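Local coordinates for tRNA (guanine(6)-N2)-methyltransferase (Thermus thermophilus, PDB 3TMA), which catalyses the S-adenosyl-L-methionine-dependent methylation of N2 of the guanosine at position 6 in tRNA(Phe), at residues A[339-343]-A[344-348]. Sequence-based numbering, arbitrary orientation.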
ATOM      1  N   VAL A 339      -0.725   4.633 -10.590  1.00 29.96           N
ATOM      2  CA  VAL A 339      -0.226   4.203  -9.240  1.00 33.06           C
ATOM      3  C   VAL A 339       1.108   3.488  -9.448  1.00 36.23           C
ATOM      4  O   VAL A 339       1.279   2.803 -10.478  1.00 35.70           O
ATOM      5  CB  VAL A 339      -1.229   3.244  -8.555  1.00 32.31           C
ATOM      6  CG1 VAL A 339      -0.646   2.679  -7.206  1.00 39.58           C
ATOM      7  CG2 VAL A 339      -2.543   3.997  -8.240  1.00 30.80           C
ATOM      8  N   GLU A 340       2.057   3.663  -8.528  1.00 38.45           N
ATOM      9  CA  GLU A 340       3.342   2.985  -8.672  1.00 42.24           C
ATOM     10  C   GLU A 340       3.281   1.639  -8.001  1.00 46.39           C
ATOM     11  O   GLU A 340       2.965   1.567  -6.808  1.00 50.42           O
ATOM     12  CB  GLU A 340       4.524   3.784  -8.088  1.00 44.23           C
ATOM     13  CG  GLU A 340       5.894   2.973  -8.144  1.00 50.50           C
ATOM     14  CD  GLU A 340       6.127   1.994  -6.927  1.00 66.83           C
ATOM     15  OE1 GLU A 340       5.287   1.936  -5.990  1.00 74.61           O
ATOM     16  OE2 GLU A 340       7.160   1.281  -6.889  1.00 68.36           O
ATOM     17  N   GLN A 341       3.662   0.594  -8.729  1.00 45.40           N
ATOM     18  CA  GLN A 341       3.700  -0.765  -8.191  1.00 48.96           C
ATOM     19  C   GLN A 341       4.929  -1.533  -8.710  1.00 49.54           C
ATOM     20  O   GLN A 341       5.118  -1.690  -9.929  1.00 49.39           O
ATOM     21  CB  GLN A 341       2.426  -1.529  -8.572  1.00 47.33           C
ATOM     22  CG  GLN A 341       2.525  -3.044  -8.309  1.00 55.27           C
ATOM     23  CD  GLN A 341       1.386  -3.854  -8.920  1.00 61.64           C
ATOM     24  OE1 GLN A 341       0.804  -3.505  -9.962  1.00 64.97           O
ATOM     25  NE2 GLN A 341       1.063  -4.949  -8.273  1.00 67.96           N
ATOM     26  N   GLY A 342       5.774  -1.966  -7.787  1.00 51.37           N
ATOM     27  CA  GLY A 342       6.992  -2.706  -8.113  1.00 53.96           C
ATOM     28  C   GLY A 342       7.916  -1.979  -9.089  1.00 52.23           C
ATOM     29  O   GLY A 342       8.450  -2.597  -9.984  1.00 52.30           O
ATOM     30  N   GLY A 343       8.057  -0.663  -8.947  1.00 48.91           N
ATOM     31  CA  GLY A 343       8.901   0.109  -9.859  1.00 48.90           C
ATOM     32  C   GLY A 343       8.282   0.539 -11.207  1.00 44.28           C
ATOM     33  O   GLY A 343       8.922   1.260 -11.954  1.00 45.18           O
ATOM     34  N   VAL A 344       7.048   0.127 -11.503  1.00 40.53           N
ATOM     35  CA  VAL A 344       6.395   0.500 -12.754  1.00 37.20           C
ATOM     36  C   VAL A 344       5.056   1.163 -12.474  1.00 34.75           C
ATOM     37  O   VAL A 344       4.690   1.305 -11.298  1.00 34.19           O
ATOM     38  CB  VAL A 344       6.316  -0.676 -13.793  1.00 38.65           C
ATOM     39  CG1 VAL A 344       7.733  -1.224 -14.082  1.00 38.10           C
ATOM     40  CG2 VAL A 344       5.390  -1.813 -13.323  1.00 39.56           C
ATOM     41  N   TYR A 345       4.349   1.634 -13.510  1.00 30.60           N
ATOM     42  CA  TYR A 345       3.192   2.501 -13.269  1.00 30.46           C
ATOM     43  C   TYR A 345       1.900   2.023 -13.956  1.00 29.66           C
ATOM     44  O   TYR A 345       1.489   2.580 -15.000  1.00 28.81           O
ATOM     45  CB  TYR A 345       3.515   3.932 -13.709  1.00 30.58           C
ATOM     46  CG  TYR A 345       4.446   4.635 -12.773  1.00 35.56           C
ATOM     47  CD1 TYR A 345       5.801   4.413 -12.838  1.00 39.45           C
ATOM     48  CD2 TYR A 345       3.962   5.490 -11.781  1.00 34.75           C
ATOM     49  CE1 TYR A 345       6.696   5.096 -12.003  1.00 43.98           C
ATOM     50  CE2 TYR A 345       4.850   6.178 -10.933  1.00 40.42           C
ATOM     51  CZ  TYR A 345       6.206   5.965 -11.062  1.00 46.52           C
ATOM     52  OH  TYR A 345       7.101   6.600 -10.232  1.00 53.47           O
ATOM     53  N   PRO A 346       1.230   1.028 -13.354  1.00 29.97           N
ATOM     54  CA  PRO A 346      -0.080   0.668 -13.892  1.00 30.00           C
ATOM     55  C   PRO A 346      -1.119   1.778 -13.672  1.00 30.02           C
ATOM     56  O   PRO A 346      -0.908   2.673 -12.832  1.00 31.00           O
ATOM     57  CB  PRO A 346      -0.460  -0.564 -13.090  1.00 28.46           C
ATOM     58  CG  PRO A 346       0.276  -0.432 -11.814  1.00 29.85           C
ATOM     59  CD  PRO A 346       1.610   0.180 -12.207  1.00 29.52           C
ATOM     60  N   ARG A 347      -2.205   1.721 -14.436  1.00 26.37           N
ATOM     61  CA  ARG A 347      -3.359   2.576 -14.194  1.00 27.50           C
ATOM     62  C   ARG A 347      -4.389   1.787 -13.405  1.00 28.64           C
ATOM     63  O   ARG A 347      -4.470   0.552 -13.547  1.00 29.43           O
ATOM     64  CB  ARG A 347      -3.959   3.005 -15.555  1.00 28.42           C
ATOM     65  CG  ARG A 347      -3.263   4.246 -16.155  1.00 29.91           C
ATOM     66  CD  ARG A 347      -1.793   3.980 -16.535  1.00 33.53           C
ATOM     67  NE  ARG A 347      -1.257   5.118 -17.295  1.00 32.77           N
ATOM     68  CZ  ARG A 347      -0.094   5.712 -17.072  1.00 35.84           C
ATOM     69  NH1 ARG A 347       0.816   5.143 -16.287  1.00 30.33           N
ATOM     70  NH2 ARG A 347       0.209   6.825 -17.746  1.00 30.16           N
ATOM     71  N   VAL A 348      -5.157   2.470 -12.558  1.00 27.76           N
ATOM     72  CA  VAL A 348      -6.402   1.879 -12.001  1.00 27.56           C
ATOM     73  C   VAL A 348      -7.574   2.575 -12.712  1.00 27.76           C
ATOM     74  O   VAL A 348      -7.644   3.822 -12.768  1.00 25.96           O
ATOM     75  CB  VAL A 348      -6.574   2.090 -10.466  1.00 30.37           C
ATOM     76  CG1 VAL A 348      -7.974   1.563 -10.004  1.00 28.77           C
ATOM     77  CG2 VAL A 348      -5.447   1.339  -9.671  1.00 32.36           C
TER
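Glu340 lays its aliphatic part over one face of the Tyr345 ring: CB makes a CH-pi contact 4.2 Å from the ring centroid, and CG sits above the same face toward the rim. With CG anti to the backbone N (chi1 175°) and a bend at chi2 (-85°), the side chain bends forward toward the turn, where OE2 accepts the backbone N-H of Gly343 at 3.0 Å from above the carboxylate plane. This bond ties the carboxylate to the turn; its plane lies 75° from that of the tyrosine ring. A type I' turn from Gln341 to Val344, with Gly342 and Gly343 at its corners, forms the tip of the loop that links the antiparallel neighbours 331-338 and 347-353 in the sheet of the Rossmann-fold methyltransferase domain. Gln341 and Val344 form a hydrogen-bonded pair: Gln341 N bonds to Val344 O (2.9 Å) and Val344 N to Gln341 O (3.1 Å). Farther from the turn, Val339 N bonds to Pro346 O at 3.0 Å. On the buried side Gln341 reaches out extended, crossing Pro346 at about a right angle, with OE1 3.6 Å from Pro346 CG and NE2 bonded to Ser186 O. Its side chain lies about 5 Å from that of Asn279, which probably binds S-adenosyl-L-methionine. Val339 CG2 meets Val348 CG2 at 4.2 Å, and Leu195 and Leu198 of helix 189-198 pack on Val348. Arg347 instead folds back, its NH1 bonding Tyr345 O in the guanidinium plane.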